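PDB 3TSA: NDP-rhamnosyltransferase from Saccharopolyspora spinosa, which belongs to the GT-B class of glycosyltransferases, enzymes built from two domains that each carry a parallel beta sheet flanked by helices. Local coordinates for residues 340-343 with 344-347; 313-316 with 317-320; 155-158 with 159-163. One frame throughout, in Å; residues are numbered along the deposited sequence.

Interaction 1: 340-343 with 344-347; sequences QSDH and EQFT
Asp-342 sits at the N-cap of helix 343-354, and its side chain folds forward over the first turn to Gln-345. Asp-342 CB packs 3.7 Å from Gln-345 CB. With CG anti to the backbone N (chi1 -172°), the carboxylate is carried over the helix start, where Asp-342 CG lies 3.4 Å from the same Gln-345 CB. At the tip, Asp-342 OD1 accepts a nearly straight hydrogen bond from Gln-345 N at 3.2 Å; the donor stands well above the carboxylate plane, 68° out of it. That is the capping bond. A water joins in, donating to Asp-342 OD1 and accepting from Glu-344 N at 2.8 Å, which gives a second first-turn amide a partner. The backbone starts its own ladder with Phe-346 N to Asp-342 O.

One residue on, His-343 O takes two hydrogen bonds from Thr-347, one from N at 2.9 Å and one from OG1 at 3.0 Å, arriving from opposite faces of the carbonyl plane. Thr-347 OG1 also lies over one face of the His-343 imidazole, offset toward its rim, while His-343 NE2 is hydrogen-bonded to Glu-247 OE2. The Phe-346 side chain touches helix 236-246 (Arg-240, Ala-241, Ala-244) and meets Gln-340 O, 3.4 Å from Phe-346 CD2, at the ring edge. The carboxylate's negative charge at a helix N-terminus would probably be stabilised by the helix dipole.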
ATOM      1  N   GLN A 340      15.011  22.541  25.857  1.00 12.52           N
ATOM      2  CA  GLN A 340      15.427  22.074  24.515  1.00 13.41           C
ATOM      3  C   GLN A 340      16.667  22.800  23.987  1.00 14.93           C
ATOM      4  O   GLN A 340      17.449  22.224  23.216  1.00 14.74           O
ATOM      5  CB  GLN A 340      14.288  22.116  23.499  1.00 11.29           C
ATOM      6  CG  GLN A 340      13.129  21.203  23.869  1.00 13.46           C
ATOM      7  CD  GLN A 340      11.930  21.380  23.026  1.00 12.51           C
ATOM      8  OE1 GLN A 340      11.946  21.974  21.938  1.00 12.28           O
ATOM      9  NE2 GLN A 340      10.824  20.816  23.516  1.00 10.32           N
ATOM     10  N   SER A 341      16.824  24.065  24.409  1.00 14.24           N
ATOM     11  CA  SER A 341      17.929  24.950  24.001  1.00 15.65           C
ATOM     12  C   SER A 341      19.094  24.883  25.006  1.00 16.15           C
ATOM     13  O   SER A 341      20.029  25.654  24.850  1.00 18.97           O
ATOM     14  CB  SER A 341      17.454  26.424  23.877  1.00 14.75           C
ATOM     15  OG  SER A 341      16.958  26.918  25.100  1.00 14.69           O
ATOM     16  N   ASP A 342      18.999  24.039  26.029  1.00 15.96           N
ATOM     17  CA  ASP A 342      20.056  23.871  27.069  1.00 15.31           C
ATOM     18  C   ASP A 342      20.989  22.792  26.518  1.00 16.98           C
ATOM     19  O   ASP A 342      20.746  21.610  26.714  1.00 15.10           O
ATOM     20  CB  ASP A 342      19.426  23.486  28.405  1.00 16.36           C
ATOM     21  CG  ASP A 342      20.418  23.499  29.544  1.00 18.75           C
ATOM     22  OD1 ASP A 342      21.611  23.316  29.265  1.00 17.95           O
ATOM     23  OD2 ASP A 342      19.945  23.590  30.707  1.00 22.56           O
ATOM     24  N   HIS A 343      22.051  23.212  25.838  1.00 16.92           N
ATOM     25  CA  HIS A 343      22.908  22.270  25.077  1.00 18.00           C
ATOM     26  C   HIS A 343      23.544  21.284  26.056  1.00 17.40           C
ATOM     27  O   HIS A 343      23.635  20.057  25.818  1.00 15.92           O
ATOM     28  CB  HIS A 343      24.014  23.008  24.296  1.00 19.30           C
ATOM     29  CG  HIS A 343      25.035  22.072  23.707  1.00 21.64           C
ATOM     30  ND1 HIS A 343      24.775  21.297  22.607  1.00 19.50           N
ATOM     31  CD2 HIS A 343      26.310  21.803  24.068  1.00 23.03           C
ATOM     32  CE1 HIS A 343      25.841  20.581  22.307  1.00 23.82           C
ATOM     33  NE2 HIS A 343      26.788  20.866  23.180  1.00 19.89           N
ATOM     34  N   GLU A 344      23.960  21.803  27.197  1.00 17.04           N
ATOM     35  CA  GLU A 344      24.522  20.876  28.188  1.00 20.32           C
ATOM     36  C   GLU A 344      23.554  19.796  28.702  1.00 20.46           C
ATOM     37  O   GLU A 344      23.908  18.578  28.854  1.00 21.54           O
ATOM     38  CB  GLU A 344      25.097  21.712  29.362  1.00 21.67           C
ATOM     39  CG  GLU A 344      25.699  20.872  30.526  1.00 32.03           C
ATOM     40  CD  GLU A 344      26.210  21.747  31.707  1.00 41.15           C
ATOM     41  OE1 GLU A 344      25.396  22.156  32.593  1.00 47.16           O
ATOM     42  OE2 GLU A 344      27.427  22.014  31.738  1.00 46.79           O
ATOM     43  N   GLN A 345      22.349  20.223  29.033  1.00 17.44           N
ATOM     44  CA  GLN A 345      21.313  19.336  29.548  1.00 19.98           C
ATOM     45  C   GLN A 345      20.928  18.294  28.460  1.00 18.57           C
ATOM     46  O   GLN A 345      20.736  17.105  28.764  1.00 17.54           O
ATOM     47  CB  GLN A 345      20.086  20.168  29.987  1.00 21.26           C
ATOM     48  CG  GLN A 345      18.836  19.283  30.294  1.00 26.70           C
ATOM     49  CD  GLN A 345      17.598  20.138  30.756  1.00 30.84           C
ATOM     50  OE1 GLN A 345      17.708  21.349  31.083  1.00 30.87           O
ATOM     51  NE2 GLN A 345      16.448  19.497  30.785  1.00 33.87           N
ATOM     52  N   PHE A 346      20.847  18.769  27.214  1.00 15.94           N
ATOM     53  CA  PHE A 346      20.481  17.914  26.053  1.00 15.07           C
ATOM     54  C   PHE A 346      21.539  16.814  25.869  1.00 15.13           C
ATOM     55  O   PHE A 346      21.219  15.598  25.817  1.00 14.73           O
ATOM     56  CB  PHE A 346      20.326  18.824  24.851  1.00 16.09           C
ATOM     57  CG  PHE A 346      19.566  18.252  23.662  1.00 14.02           C
ATOM     58  CD1 PHE A 346      19.492  16.872  23.435  1.00 17.04           C
ATOM     59  CD2 PHE A 346      18.900  19.128  22.785  1.00 15.28           C
ATOM     60  CE1 PHE A 346      18.784  16.401  22.341  1.00 13.32           C
ATOM     61  CE2 PHE A 346      18.199  18.668  21.672  1.00 16.43           C
ATOM     62  CZ  PHE A 346      18.130  17.256  21.452  1.00 11.68           C
ATOM     63  N   THR A 347      22.816  17.243  25.844  1.00 15.33           N
ATOM     64  CA  THR A 347      23.935  16.303  25.741  1.00 15.94           C
ATOM     65  C   THR A 347      23.932  15.325  26.905  1.00 15.41           C
ATOM     66  O   THR A 347      24.110  14.099  26.678  1.00 14.21           O
ATOM     67  CB  THR A 347      25.264  17.157  25.727  1.00 15.42           C
ATOM     68  OG1 THR A 347      25.213  17.909  24.500  1.00 20.27           O
ATOM     69  CG2 THR A 347      26.405  16.242  25.610  1.00 21.25           C
TER
HETATM   70  O   HOH W   1      24.346  24.529  27.877  1.00 30.93           O

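Interaction 2: 313-316 with 317-320; sequences PQYF and DQFD
Gln-318 reaches back along the loop that precedes it, and its OE1 accepts two backbone hydrogen bonds. Gln-314 N donates to Gln-318 OE1 at 2.8 Å from within the carbonyl plane of the amide; Tyr-315 N donates to the same OE1 at 3.0 Å from above that plane, 44° out of it. The extended Gln-318 chain, with CG beside its own backbone N (chi1 -63°), passes close to Tyr-315 O (Gln-318 CG at 3.3 Å) and lays its amide alongside the tyrosine ring, the two planes 23° apart and Gln-318 NE2 3.4 Å from Tyr-315 CE1.

Phe-319 provides the apolar half. Pro-313 CB rests over one face of its ring, 3.7 Å from the centroid in a CH-pi contact, and Pro-313 CG touches Phe-319 CD1 at 3.4 Å. Gln-314 O approaches the edge of the same ring.

These groups are positioned by a type II' beta turn from Tyr-315 to Gln-318, closed by the bond from Gln-318 N to Tyr-315 O at 3.0 Å. A water links Phe-316 O to both N and OD2 of Asp-320, joining the turn to the first helical residues. Further out, Asp-317 OD2 is hydrogen-bonded to Trp-143 NE1 and helix 227-233 packs on Tyr-315. The turn thus leads from strand 309-311 into helix 318-327, and at this buried site one side-chain oxygen accepts from two consecutive loop amides, which probably holds the Gln-318 amide in place.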
ATOM      1  N   PRO A 313       9.015  17.827  22.617  1.00 10.76           N
ATOM      2  CA  PRO A 313       7.671  18.105  22.127  1.00 11.68           C
ATOM      3  C   PRO A 313       7.473  19.577  21.685  1.00 12.88           C
ATOM      4  O   PRO A 313       8.160  20.470  22.227  1.00 12.51           O
ATOM      5  CB  PRO A 313       6.807  17.844  23.392  1.00 13.29           C
ATOM      6  CG  PRO A 313       7.778  18.133  24.596  1.00 10.71           C
ATOM      7  CD  PRO A 313       9.067  17.536  24.059  1.00 11.37           C
ATOM      8  N   GLN A 314       6.597  19.750  20.736  1.00 11.77           N
ATOM      9  CA  GLN A 314       6.354  21.066  20.099  1.00 13.18           C
ATOM     10  C   GLN A 314       4.903  21.497  20.176  1.00 13.90           C
ATOM     11  O   GLN A 314       4.594  22.672  20.466  1.00 14.16           O
ATOM     12  CB  GLN A 314       6.839  21.042  18.628  1.00 12.26           C
ATOM     13  CG  GLN A 314       8.279  20.585  18.444  1.00 11.82           C
ATOM     14  CD  GLN A 314       9.300  21.512  19.138  1.00 11.00           C
ATOM     15  OE1 GLN A 314      10.275  21.025  19.709  1.00 17.47           O
ATOM     16  NE2 GLN A 314       9.049  22.824  19.104  1.00  8.97           N
ATOM     17  N   TYR A 315       3.979  20.583  19.878  1.00 11.42           N
ATOM     18  CA  TYR A 315       2.616  21.007  19.730  1.00 13.87           C
ATOM     19  C   TYR A 315       1.656  19.816  19.897  1.00 12.49           C
ATOM     20  O   TYR A 315       2.096  18.656  20.027  1.00 11.81           O
ATOM     21  CB  TYR A 315       2.397  21.731  18.387  1.00 10.63           C
ATOM     22  CG  TYR A 315       2.731  20.966  17.094  1.00 17.26           C
ATOM     23  CD1 TYR A 315       2.601  19.540  16.943  1.00 20.64           C
ATOM     24  CD2 TYR A 315       3.103  21.714  15.973  1.00 23.23           C
ATOM     25  CE1 TYR A 315       2.889  18.940  15.700  1.00 21.63           C
ATOM     26  CE2 TYR A 315       3.326  21.138  14.786  1.00 29.15           C
ATOM     27  CZ  TYR A 315       3.244  19.772  14.645  1.00 26.18           C
ATOM     28  OH  TYR A 315       3.492  19.242  13.400  1.00 28.10           O
ATOM     29  N   PHE A 316       0.357  20.127  19.892  1.00 13.39           N
ATOM     30  CA  PHE A 316      -0.724  19.111  19.984  1.00 14.88           C
ATOM     31  C   PHE A 316      -0.536  18.085  21.096  1.00 11.96           C
ATOM     32  O   PHE A 316      -0.484  18.483  22.268  1.00 14.04           O
ATOM     33  CB  PHE A 316      -1.039  18.545  18.602  1.00 16.57           C
ATOM     34  CG  PHE A 316      -1.573  19.597  17.684  1.00 24.34           C
ATOM     35  CD1 PHE A 316      -2.815  20.221  17.957  1.00 27.01           C
ATOM     36  CD2 PHE A 316      -0.772  20.124  16.651  1.00 31.14           C
ATOM     37  CE1 PHE A 316      -3.307  21.308  17.148  1.00 26.25           C
ATOM     38  CE2 PHE A 316      -1.241  21.222  15.837  1.00 35.98           C
ATOM     39  CZ  PHE A 316      -2.528  21.795  16.098  1.00 34.86           C
ATOM     40  N   ASP A 317      -0.427  16.795  20.740  1.00 12.33           N
ATOM     41  CA  ASP A 317      -0.377  15.702  21.716  1.00 11.25           C
ATOM     42  C   ASP A 317       1.019  15.408  22.157  1.00 12.53           C
ATOM     43  O   ASP A 317       1.226  14.529  23.032  1.00 12.22           O
ATOM     44  CB  ASP A 317      -0.940  14.407  21.017  1.00 11.36           C
ATOM     45  CG  ASP A 317      -0.217  14.081  19.750  1.00 20.21           C
ATOM     46  OD1 ASP A 317       0.062  14.982  18.938  1.00 26.36           O
ATOM     47  OD2 ASP A 317       0.042  12.885  19.502  1.00 18.04           O
ATOM     48  N   GLN A 318       2.001  16.191  21.671  1.00 12.74           N
ATOM     49  CA  GLN A 318       3.421  15.792  21.882  1.00 13.27           C
ATOM     50  C   GLN A 318       3.913  15.913  23.320  1.00 11.81           C
ATOM     51  O   GLN A 318       4.735  15.091  23.762  1.00 10.35           O
ATOM     52  CB  GLN A 318       4.406  16.530  20.932  1.00 12.45           C
ATOM     53  CG  GLN A 318       4.083  16.146  19.461  1.00 12.79           C
ATOM     54  CD  GLN A 318       4.785  16.998  18.489  1.00 17.00           C
ATOM     55  OE1 GLN A 318       5.291  18.068  18.854  1.00 12.61           O
ATOM     56  NE2 GLN A 318       4.807  16.547  17.209  1.00 16.06           N
ATOM     57  N   PHE A 319       3.435  16.922  24.058  1.00 11.67           N
ATOM     58  CA  PHE A 319       3.766  17.072  25.491  1.00 11.22           C
ATOM     59  C   PHE A 319       3.294  15.958  26.341  1.00 12.10           C
ATOM     60  O   PHE A 319       4.018  15.510  27.190  1.00 11.82           O
ATOM     61  CB  PHE A 319       3.191  18.449  26.008  1.00 10.79           C
ATOM     62  CG  PHE A 319       3.821  19.586  25.230  1.00 11.50           C
ATOM     63  CD1 PHE A 319       5.095  20.032  25.620  1.00 12.87           C
ATOM     64  CD2 PHE A 319       3.185  20.112  24.091  1.00 10.89           C
ATOM     65  CE1 PHE A 319       5.779  21.062  24.825  1.00 11.01           C
ATOM     66  CE2 PHE A 319       3.854  21.129  23.305  1.00 13.92           C
ATOM     67  CZ  PHE A 319       5.147  21.538  23.653  1.00 12.36           C
ATOM     68  N   ASP A 320       2.031  15.529  26.138  1.00 11.68           N
ATOM     69  CA  ASP A 320       1.493  14.359  26.826  1.00 11.77           C
ATOM     70  C   ASP A 320       2.291  13.116  26.536  1.00 11.32           C
ATOM     71  O   ASP A 320       2.704  12.440  27.488  1.00 12.28           O
ATOM     72  CB  ASP A 320       0.020  14.185  26.405  1.00 10.62           C
ATOM     73  CG  ASP A 320      -0.844  15.287  27.015  1.00 16.94           C
ATOM     74  OD1 ASP A 320      -1.126  15.146  28.236  1.00 17.59           O
ATOM     75  OD2 ASP A 320      -1.198  16.230  26.325  1.00 17.42           O
TER
HETATM   76  O   HOH W   2       0.408  17.530  24.570  1.00 13.88           O

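Interaction 3: 155-158 with 159-163; sequences RAHE and LLDPV
Arg-155 and His-157 are steered by their torsions toward partners one turn along the helix. In Arg-155, CG lies anti to the backbone N (chi1 -176°) and the chain bends at chi2 (63°), which brings the guanidinium over Leu-159. One face of it is centred on Leu-159 CD2, 3.7 Å from Arg-155 CZ. At the guanidinium edge, close to its plane, Arg-155 NH1 forms a salt bridge to Glu-158 OE1 at 3.0 Å, while NE donates to Ser-93 of helix 82-113. In His-157, CG is beside its own backbone N, opposite the carbonyl carbon, and this turns ND1 toward Asp-161; His-157 ND1 donates to Asp-161 OD1 at 2.7 Å, nearly straight (169°). The acceptor lies near the imidazole plane and is met on the syn side of the carboxylate.

Helix 151-166 is the connecting helix of a beta-alpha-beta unit between strands 138-141 and 177-180 of the N-terminal Rossmann-like sheet. Its i to i+4 ladder holds from Leu-159 N to Arg-155 O at 3.0 Å through Asp-161 N to His-157 O at 2.9 Å, then breaks at Pro-162, which has no N-H; there the helix kinks, with Pro-162 CD 3.4 Å from Glu-158 O. Leu-160 packs inward on helix 125-133, and Asp-161 OD1 also accepts from Leu-172 N.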
ATOM      1  N   ARG A 155     -15.899  22.392  22.473  1.00 18.19           N
ATOM      2  CA  ARG A 155     -16.085  23.376  21.387  1.00 16.92           C
ATOM      3  C   ARG A 155     -16.680  22.737  20.164  1.00 16.79           C
ATOM      4  O   ARG A 155     -17.538  23.312  19.493  1.00 18.25           O
ATOM      5  CB  ARG A 155     -14.740  24.075  21.121  1.00 15.95           C
ATOM      6  CG  ARG A 155     -14.750  25.214  20.077  1.00 16.71           C
ATOM      7  CD  ARG A 155     -15.673  26.392  20.589  1.00 21.42           C
ATOM      8  NE  ARG A 155     -15.630  27.396  19.551  1.00 31.98           N
ATOM      9  CZ  ARG A 155     -16.419  28.473  19.473  1.00 35.88           C
ATOM     10  NH1 ARG A 155     -17.378  28.694  20.374  1.00 34.92           N
ATOM     11  NH2 ARG A 155     -16.216  29.312  18.463  1.00 35.39           N
ATOM     12  N   ALA A 156     -16.249  21.511  19.830  1.00 16.41           N
ATOM     13  CA  ALA A 156     -16.861  20.797  18.710  1.00 16.72           C
ATOM     14  C   ALA A 156     -18.385  20.590  18.881  1.00 17.69           C
ATOM     15  O   ALA A 156     -19.173  20.736  17.929  1.00 17.51           O
ATOM     16  CB  ALA A 156     -16.172  19.446  18.545  1.00 15.82           C
ATOM     17  N   HIS A 157     -18.810  20.230  20.092  1.00 17.47           N
ATOM     18  CA  HIS A 157     -20.235  20.075  20.412  1.00 17.89           C
ATOM     19  C   HIS A 157     -20.913  21.460  20.365  1.00 18.66           C
ATOM     20  O   HIS A 157     -21.991  21.598  19.760  1.00 18.70           O
ATOM     21  CB  HIS A 157     -20.408  19.396  21.791  1.00 14.80           C
ATOM     22  CG  HIS A 157     -20.347  17.898  21.689  1.00 20.90           C
ATOM     23  ND1 HIS A 157     -21.319  17.183  21.036  1.00 18.65           N
ATOM     24  CD2 HIS A 157     -19.379  17.012  22.021  1.00 20.44           C
ATOM     25  CE1 HIS A 157     -20.986  15.897  21.020  1.00 21.98           C
ATOM     26  NE2 HIS A 157     -19.809  15.770  21.612  1.00 22.48           N
ATOM     27  N   GLU A 158     -20.273  22.475  20.932  1.00 19.17           N
ATOM     28  CA  GLU A 158     -20.890  23.833  20.916  1.00 19.82           C
ATOM     29  C   GLU A 158     -21.219  24.325  19.500  1.00 20.64           C
ATOM     30  O   GLU A 158     -22.316  24.858  19.258  1.00 20.68           O
ATOM     31  CB  GLU A 158     -20.025  24.836  21.629  1.00 20.66           C
ATOM     32  CG  GLU A 158     -20.682  26.216  21.887  1.00 25.83           C
ATOM     33  CD  GLU A 158     -19.650  27.249  22.391  1.00 32.54           C
ATOM     34  OE1 GLU A 158     -18.440  26.902  22.586  1.00 32.40           O
ATOM     35  OE2 GLU A 158     -20.037  28.410  22.615  1.00 37.27           O
ATOM     36  N   LEU A 159     -20.295  24.135  18.563  1.00 19.09           N
ATOM     37  CA  LEU A 159     -20.487  24.572  17.201  1.00 20.05           C
ATOM     38  C   LEU A 159     -21.314  23.591  16.364  1.00 21.03           C
ATOM     39  O   LEU A 159     -22.120  23.997  15.506  1.00 22.91           O
ATOM     40  CB  LEU A 159     -19.151  24.783  16.531  1.00 17.78           C
ATOM     41  CG  LEU A 159     -18.318  25.838  17.211  1.00 18.02           C
ATOM     42  CD1 LEU A 159     -16.992  25.826  16.613  1.00 18.97           C
ATOM     43  CD2 LEU A 159     -19.036  27.235  17.126  1.00 22.65           C
ATOM     44  N   LEU A 160     -21.137  22.295  16.599  1.00 19.96           N
ATOM     45  CA  LEU A 160     -21.791  21.292  15.727  1.00 19.22           C
ATOM     46  C   LEU A 160     -23.092  20.636  16.169  1.00 19.31           C
ATOM     47  O   LEU A 160     -23.772  20.049  15.321  1.00 19.84           O
ATOM     48  CB  LEU A 160     -20.804  20.188  15.248  1.00 18.19           C
ATOM     49  CG  LEU A 160     -19.607  20.822  14.496  1.00 18.34           C
ATOM     50  CD1 LEU A 160     -18.476  19.853  14.176  1.00 16.58           C
ATOM     51  CD2 LEU A 160     -19.975  21.542  13.150  1.00 19.12           C
ATOM     52  N   ASP A 161     -23.426  20.683  17.444  1.00 19.25           N
ATOM     53  CA  ASP A 161     -24.669  20.128  17.919  1.00 21.25           C
ATOM     54  C   ASP A 161     -25.856  20.854  17.218  1.00 21.87           C
ATOM     55  O   ASP A 161     -26.781  20.161  16.755  1.00 20.56           O
ATOM     56  CB  ASP A 161     -24.800  20.271  19.427  1.00 20.68           C
ATOM     57  CG  ASP A 161     -23.938  19.281  20.221  1.00 20.64           C
ATOM     58  OD1 ASP A 161     -23.362  18.313  19.695  1.00 19.15           O
ATOM     59  OD2 ASP A 161     -23.864  19.463  21.451  1.00 22.09           O
ATOM     60  N   PRO A 162     -25.784  22.209  17.084  1.00 23.83           N
ATOM     61  CA  PRO A 162     -26.848  22.978  16.366  1.00 24.84           C
ATOM     62  C   PRO A 162     -27.040  22.567  14.934  1.00 24.95           C
ATOM     63  O   PRO A 162     -28.180  22.344  14.488  1.00 27.10           O
ATOM     64  CB  PRO A 162     -26.326  24.436  16.386  1.00 26.42           C
ATOM     65  CG  PRO A 162     -25.498  24.516  17.663  1.00 25.39           C
ATOM     66  CD  PRO A 162     -24.785  23.129  17.683  1.00 22.83           C
ATOM     67  N   VAL A 163     -25.943  22.439  14.199  1.00 24.20           N
ATOM     68  CA  VAL A 163     -26.008  21.937  12.889  1.00 21.87           C
ATOM     69  C   VAL A 163     -26.727  20.592  12.833  1.00 21.40           C
ATOM     70  O   VAL A 163     -27.600  20.380  12.019  1.00 23.03           O
ATOM     71  CB  VAL A 163     -24.595  21.752  12.348  1.00 23.99           C
ATOM     72  CG1 VAL A 163     -24.705  21.208  10.987  1.00 19.22           C
ATOM     73  CG2 VAL A 163     -23.847  23.171  12.519  1.00 21.94           C
TER

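Overall arrangement
Along the chain the order is interaction 3, interaction 2, interaction 1. Interaction 3 belongs to the N-terminal half, on helix 151-166, which connects two strands of the seven-stranded parallel sheet; the other two belong to the C-terminal half, with its six-stranded sheet. Interactions 1 and 2 have centres about 19 Å apart and touch directly: Gln-340 NE2 lies 3.0 Å from Pro-313 O, a probable hydrogen bond, tying the loop after strand 309-311 to the end of helix 337-340. Interaction 3 is remote, its centre about 25 Å from that of interaction 2 and 43 Å from that of interaction 1. Interaction 2 nevertheless meets the N-terminal half through the loop 313-317, consistent with a two-domain GT-B architecture.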